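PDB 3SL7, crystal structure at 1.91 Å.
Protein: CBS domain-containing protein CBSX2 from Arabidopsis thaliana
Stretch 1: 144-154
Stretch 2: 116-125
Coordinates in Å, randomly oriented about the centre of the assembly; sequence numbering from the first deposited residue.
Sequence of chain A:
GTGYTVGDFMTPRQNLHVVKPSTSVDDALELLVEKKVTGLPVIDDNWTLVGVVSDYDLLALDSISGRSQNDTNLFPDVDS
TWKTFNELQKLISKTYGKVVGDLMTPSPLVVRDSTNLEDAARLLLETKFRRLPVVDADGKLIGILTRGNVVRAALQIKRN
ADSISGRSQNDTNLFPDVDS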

ATOM      1  N   ILE A 144       0.732 -13.997  -4.931  1.00 22.59           N
ATOM      2  CA  ILE A 144       1.784 -13.015  -4.930  1.00 25.12           C
ATOM      3  C   ILE A 144       2.395 -12.974  -3.539  1.00 25.44           C
ATOM      4  O   ILE A 144       1.698 -13.155  -2.541  1.00 29.59           O
ATOM      5  CB  ILE A 144       1.253 -11.614  -5.413  1.00 24.90           C
ATOM      6  CG1 ILE A 144       2.403 -10.671  -5.724  1.00 38.78           C
ATOM      7  CG2 ILE A 144       0.315 -10.975  -4.392  1.00 34.97           C
ATOM      8  CD1 ILE A 144       1.984  -9.515  -6.631  1.00 46.80           C
ATOM      9  N   LEU A 145       3.709 -12.790  -3.479  1.00 21.98           N
ATOM     10  CA  LEU A 145       4.383 -12.570  -2.203  1.00 23.15           C
ATOM     11  C   LEU A 145       4.702 -11.091  -2.045  1.00 24.50           C
ATOM     12  O   LEU A 145       5.411 -10.502  -2.866  1.00 26.91           O
ATOM     13  CB  LEU A 145       5.676 -13.382  -2.108  1.00 26.20           C
ATOM     14  CG  LEU A 145       6.338 -13.337  -0.725  1.00 34.76           C
ATOM     15  CD1 LEU A 145       5.496 -14.120   0.300  1.00 26.67           C
ATOM     16  CD2 LEU A 145       7.763 -13.889  -0.782  1.00 28.18           C
ATOM     17  N   THR A 146       4.190 -10.502  -0.974  1.00 24.38           N
ATOM     18  CA  THR A 146       4.398  -9.093  -0.706  1.00 28.47           C
ATOM     19  C   THR A 146       5.270  -8.970   0.525  1.00 34.08           C
ATOM     20  O   THR A 146       5.413  -9.927   1.267  1.00 28.23           O
ATOM     21  CB  THR A 146       3.067  -8.396  -0.400  1.00 27.04           C
ATOM     22  OG1 THR A 146       2.570  -8.861   0.861  1.00 30.83           O
ATOM     23  CG2 THR A 146       2.029  -8.705  -1.489  1.00 27.65           C
ATOM     24  N   ARG A 147       5.829  -7.788   0.758  1.00 26.72           N
ATOM     25  CA  ARG A 147       6.611  -7.566   1.965  1.00 28.21           C
ATOM     26  C   ARG A 147       5.741  -7.811   3.190  1.00 36.69           C
ATOM     27  O   ARG A 147       6.198  -8.376   4.184  1.00 34.28           O
ATOM     28  CB  ARG A 147       7.199  -6.158   1.983  1.00 32.75           C
ATOM     29  CG  ARG A 147       8.382  -5.978   1.047  1.00 48.89           C
ATOM     30  CD  ARG A 147       8.856  -4.529   1.024  1.00 69.37           C
ATOM     31  NE  ARG A 147       9.175  -4.027   2.360  1.00 78.59           N
ATOM     32  CZ  ARG A 147      10.286  -4.328   3.026  1.00 83.17           C
ATOM     33  NH1 ARG A 147      11.186  -5.147   2.488  1.00 78.09           N
ATOM     34  NH2 ARG A 147      10.499  -3.817   4.235  1.00 72.70           N
ATOM     35  N   GLY A 148       4.482  -7.396   3.104  1.00 30.55           N
ATOM     36  CA  GLY A 148       3.522  -7.641   4.165  1.00 30.30           C
ATOM     37  C   GLY A 148       3.330  -9.120   4.475  1.00 32.65           C
ATOM     38  O   GLY A 148       3.193  -9.499   5.632  1.00 31.57           O
ATOM     39  N   ASN A 149       3.293  -9.959   3.443  1.00 31.17           N
ATOM     40  CA  ASN A 149       3.219 -11.400   3.648  1.00 31.50           C
ATOM     41  C   ASN A 149       4.429 -11.892   4.424  1.00 34.37           C
ATOM     42  O   ASN A 149       4.309 -12.760   5.279  1.00 31.29           O
ATOM     43  CB  ASN A 149       3.168 -12.156   2.317  1.00 25.20           C
ATOM     44  CG  ASN A 149       1.877 -11.946   1.569  1.00 29.83           C
ATOM     45  OD1 ASN A 149       0.833 -11.676   2.172  1.00 32.97           O
ATOM     46  ND2 ASN A 149       1.934 -12.086   0.236  1.00 19.20           N
ATOM     47  N   VAL A 150       5.602 -11.353   4.100  1.00 32.23           N
ATOM     48  CA  VAL A 150       6.836 -11.814   4.725  1.00 27.40           C
ATOM     49  C   VAL A 150       6.859 -11.397   6.187  1.00 33.91           C
ATOM     50  O   VAL A 150       7.254 -12.164   7.054  1.00 29.63           O
ATOM     51  CB  VAL A 150       8.086 -11.285   3.988  1.00 29.86           C
ATOM     52  CG1 VAL A 150       9.355 -11.679   4.738  1.00 22.10           C
ATOM     53  CG2 VAL A 150       8.120 -11.812   2.551  1.00 29.65           C
ATOM     54  N   VAL A 151       6.415 -10.181   6.470  1.00 26.60           N
ATOM     55  CA  VAL A 151       6.314  -9.742   7.858  1.00 26.92           C
ATOM     56  C   VAL A 151       5.318 -10.626   8.629  1.00 29.83           C
ATOM     57  O   VAL A 151       5.562 -11.032   9.768  1.00 29.51           O
ATOM     58  CB  VAL A 151       5.894  -8.280   7.932  1.00 34.09           C
ATOM     59  CG1 VAL A 151       5.656  -7.854   9.388  1.00 36.81           C
ATOM     60  CG2 VAL A 151       6.948  -7.410   7.257  1.00 28.53           C
ATOM     61  N   ARG A 152       4.196 -10.927   7.995  1.00 31.21           N
ATOM     62  CA  ARG A 152       3.205 -11.804   8.596  1.00 40.67           C
ATOM     63  C   ARG A 152       3.837 -13.139   8.960  1.00 40.73           C
ATOM     64  O   ARG A 152       3.555 -13.700  10.019  1.00 38.45           O
ATOM     65  CB  ARG A 152       2.040 -12.014   7.633  1.00 38.23           C
ATOM     66  CG  ARG A 152       0.856 -12.747   8.222  1.00 41.25           C
ATOM     67  CD  ARG A 152      -0.336 -12.631   7.285  1.00 58.23           C
ATOM     68  NE  ARG A 152      -1.401 -13.564   7.631  1.00 83.83           N
ATOM     69  CZ  ARG A 152      -1.404 -14.850   7.291  1.00 84.17           C
ATOM     70  NH1 ARG A 152      -0.393 -15.359   6.603  1.00 66.19           N
ATOM     71  NH2 ARG A 152      -2.416 -15.630   7.644  1.00 96.65           N
ATOM     72  N   ALA A 153       4.706 -13.641   8.091  1.00 32.56           N
ATOM     73  CA  ALA A 153       5.369 -14.921   8.346  1.00 36.30           C
ATOM     74  C   ALA A 153       6.286 -14.845   9.558  1.00 38.27           C
ATOM     75  O   ALA A 153       6.242 -15.712  10.428  1.00 35.66           O
ATOM     76  CB  ALA A 153       6.141 -15.397   7.120  1.00 33.96           C
ATOM     77  N   ALA A 154       7.116 -13.809   9.621  1.00 31.26           N
ATOM     78  CA  ALA A 154       8.003 -13.627  10.774  1.00 34.64           C
ATOM     79  C   ALA A 154       7.208 -13.536  12.077  1.00 40.90           C
ATOM     80  O   ALA A 154       7.601 -14.094  13.102  1.00 37.88           O
ATOM     81  CB  ALA A 154       8.873 -12.392  10.591  1.00 27.73           C
TER
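Stretch 2 116-125: NLEDAARLLL

Stretch 2 packs as a helix against the strand-to-helix turn of stretch 1. Its helix begins at Leu 117, with Asn 116 in the N-cap position, where the OD1 atom of Asn 116 accepts a hydrogen bond from the backbone N of Asp 119 at 2.9 Å. Stretch 1 enters as a strand and passes into a helix that starts at Arg 147 and runs on beyond Ala 154. That helix is capped in the same manner, the N of Asn 149 donating to OG1 of Thr 146 at 2.9 Å. The two helices run in broadly opposed directions, with 142° between their N-to-C vectors (signed crossing angle -142°) and axes 10.4 Å apart at closest approach. Against the strand, the helix of stretch 2 crosses at -70°, with a closest axial distance of 9.3 Å. The opposed course is evident in the register: Arg 147 lies beside Leu 124 (CA to CA 7.0 Å), whereas Val 150, one turn further along, lies beside Ala 121 (CA to CA 6.7 Å), one turn back.

Leu 124 covers the most surface. Its CA-to-CB bond points toward stretch 1, and with chi1 in m and chi2 in t its two methyl groups reach the junction of strand and helix. CD2 of Leu 124 comes within 3.3 Å of the backbone O of Leu 145, while CD1 of Leu 124 meets CG2 of Val 150 at 3.4 Å and CA of Arg 147 at 3.8 Å. One side chain thus touches both Leu 145 of the strand and the first turn of the helix.

Leu 145 makes the largest contribution from stretch 1. Its CA-to-CB bond also points toward stretch 2, and its CD2 rests 3.6 Å from CB of Ala 120; the same CD2 of Leu 145 is 4.3 Å from CD1 of Leu 124. The methyl thus lies directly against the alanine side chain.

Leu 117 closes the contact at the start of its helix. Its CA-to-CB bond points sideways, but the end of the side chain comes nearer, bringing CD2 of Leu 117 to 3.7 Å from CB of Ala 153. Between this contact and that of Leu 124, CG1 of Val 150 lies 4.0 Å from CB of Ala 121. At the other end, NH1 of Arg 147 approaches CD1 of Leu 125 at 3.9 Å, with the methyl near the guanidinium plane, at its edge. No hydrogen bond links the stretches; the 415 Å² buried between them rests chiefly on aliphatic packing.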

ATOM      1  N   ASN A 116      11.831 -21.444  -1.219  1.00 34.49           N
ATOM      2  CA  ASN A 116      12.218 -21.197   0.161  1.00 32.04           C
ATOM      3  C   ASN A 116      11.893 -19.759   0.549  1.00 32.32           C
ATOM      4  O   ASN A 116      12.193 -18.825  -0.187  1.00 32.25           O
ATOM      5  CB  ASN A 116      13.709 -21.494   0.344  1.00 32.45           C
ATOM      6  CG  ASN A 116      14.242 -21.011   1.678  1.00 38.51           C
ATOM      7  OD1 ASN A 116      14.786 -19.909   1.785  1.00 42.71           O
ATOM      8  ND2 ASN A 116      14.091 -21.838   2.705  1.00 47.35           N
ATOM      9  N   LEU A 117      11.253 -19.587   1.699  1.00 34.15           N
ATOM     10  CA  LEU A 117      10.771 -18.269   2.110  1.00 29.97           C
ATOM     11  C   LEU A 117      11.897 -17.254   2.242  1.00 30.00           C
ATOM     12  O   LEU A 117      11.751 -16.110   1.810  1.00 32.62           O
ATOM     13  CB  LEU A 117       9.984 -18.348   3.416  1.00 30.08           C
ATOM     14  CG  LEU A 117       9.337 -17.033   3.868  1.00 29.66           C
ATOM     15  CD1 LEU A 117       8.287 -16.598   2.864  1.00 32.07           C
ATOM     16  CD2 LEU A 117       8.728 -17.183   5.241  1.00 40.25           C
ATOM     17  N   GLU A 118      13.011 -17.657   2.848  1.00 27.57           N
ATOM     18  CA  GLU A 118      14.150 -16.753   3.018  1.00 29.99           C
ATOM     19  C   GLU A 118      14.737 -16.316   1.680  1.00 34.43           C
ATOM     20  O   GLU A 118      15.123 -15.168   1.524  1.00 31.23           O
ATOM     21  CB  GLU A 118      15.241 -17.382   3.897  1.00 30.01           C
ATOM     22  CG  GLU A 118      14.724 -17.805   5.265  1.00 45.04           C
ATOM     23  CD  GLU A 118      15.822 -17.936   6.322  1.00 59.41           C
ATOM     24  OE1 GLU A 118      16.900 -17.325   6.150  1.00 60.59           O
ATOM     25  OE2 GLU A 118      15.600 -18.646   7.328  1.00 78.07           O
ATOM     26  N   ASP A 119      14.826 -17.238   0.724  1.00 30.61           N
ATOM     27  CA  ASP A 119      15.268 -16.880  -0.619  1.00 39.12           C
ATOM     28  C   ASP A 119      14.298 -15.872  -1.232  1.00 30.55           C
ATOM     29  O   ASP A 119      14.713 -14.852  -1.769  1.00 36.14           O
ATOM     30  CB  ASP A 119      15.350 -18.117  -1.510  1.00 33.39           C
ATOM     31  CG  ASP A 119      16.602 -18.930  -1.263  1.00 45.29           C
ATOM     32  OD1 ASP A 119      17.342 -18.613  -0.311  1.00 46.00           O
ATOM     33  OD2 ASP A 119      16.846 -19.891  -2.025  1.00 59.01           O
ATOM     34  N   ALA A 120      13.004 -16.169  -1.149  1.00 25.85           N
ATOM     35  CA  ALA A 120      11.999 -15.287  -1.721  1.00 32.69           C
ATOM     36  C   ALA A 120      12.046 -13.912  -1.066  1.00 28.96           C
ATOM     37  O   ALA A 120      11.934 -12.891  -1.734  1.00 32.42           O
ATOM     38  CB  ALA A 120      10.616 -15.903  -1.599  1.00 29.78           C
ATOM     39  N   ALA A 121      12.241 -13.883   0.245  1.00 26.62           N
ATOM     40  CA  ALA A 121      12.287 -12.620   0.963  1.00 30.38           C
ATOM     41  C   ALA A 121      13.400 -11.719   0.419  1.00 41.02           C
ATOM     42  O   ALA A 121      13.207 -10.522   0.214  1.00 35.45           O
ATOM     43  CB  ALA A 121      12.470 -12.873   2.454  1.00 28.95           C
ATOM     44  N   ARG A 122      14.564 -12.315   0.187  1.00 36.54           N
ATOM     45  CA  ARG A 122      15.715 -11.615  -0.366  1.00 42.15           C
ATOM     46  C   ARG A 122      15.362 -10.980  -1.708  1.00 35.78           C
ATOM     47  O   ARG A 122      15.687  -9.824  -1.970  1.00 39.10           O
ATOM     48  CB  ARG A 122      16.853 -12.622  -0.544  1.00 38.85           C
ATOM     49  CG  ARG A 122      18.255 -12.047  -0.486  1.00 65.54           C
ATOM     50  CD  ARG A 122      19.260 -13.157  -0.170  1.00 62.94           C
ATOM     51  NE  ARG A 122      18.934 -13.829   1.088  1.00 70.33           N
ATOM     52  CZ  ARG A 122      19.720 -14.708   1.703  1.00 77.22           C
ATOM     53  NH1 ARG A 122      20.893 -15.034   1.177  1.00 97.09           N
ATOM     54  NH2 ARG A 122      19.333 -15.260   2.850  1.00 68.02           N
ATOM     55  N   LEU A 123      14.686 -11.756  -2.550  1.00 34.55           N
ATOM     56  CA  LEU A 123      14.328 -11.332  -3.895  1.00 37.09           C
ATOM     57  C   LEU A 123      13.369 -10.161  -3.902  1.00 31.35           C
ATOM     58  O   LEU A 123      13.466  -9.293  -4.763  1.00 42.61           O
ATOM     59  CB  LEU A 123      13.663 -12.481  -4.637  1.00 48.71           C
ATOM     60  CG  LEU A 123      14.287 -13.290  -5.779  1.00 49.93           C
ATOM     61  CD1 LEU A 123      15.267 -12.549  -6.700  1.00 42.92           C
ATOM     62  CD2 LEU A 123      14.736 -14.699  -5.375  1.00 68.02           C
ATOM     63  N   LEU A 124      12.416 -10.159  -2.976  1.00 36.51           N
ATOM     64  CA  LEU A 124      11.461  -9.059  -2.884  1.00 40.26           C
ATOM     65  C   LEU A 124      12.188  -7.741  -3.017  1.00 40.14           C
ATOM     66  O   LEU A 124      11.714  -6.816  -3.668  1.00 52.85           O
ATOM     67  CB  LEU A 124      10.744  -9.065  -1.541  1.00 42.76           C
ATOM     68  CG  LEU A 124       9.494  -9.910  -1.413  1.00 45.68           C
ATOM     69  CD1 LEU A 124       8.935  -9.787   0.002  1.00 39.34           C
ATOM     70  CD2 LEU A 124       8.485  -9.455  -2.428  1.00 39.10           C
ATOM     71  N   LEU A 125      13.344  -7.659  -2.376  1.00 45.72           N
ATOM     72  CA  LEU A 125      14.082  -6.407  -2.332  1.00 42.98           C
ATOM     73  C   LEU A 125      14.915  -6.149  -3.585  1.00 53.58           C
ATOM     74  O   LEU A 125      15.490  -5.074  -3.738  1.00 51.43           O
ATOM     75  CB  LEU A 125      14.971  -6.370  -1.090  1.00 55.81           C
ATOM     76  CG  LEU A 125      14.260  -6.359   0.270  1.00 72.37           C
ATOM     77  CD1 LEU A 125      13.400  -7.583   0.455  1.00 62.59           C
ATOM     78  CD2 LEU A 125      15.268  -6.256   1.401  1.00 85.91           C
TER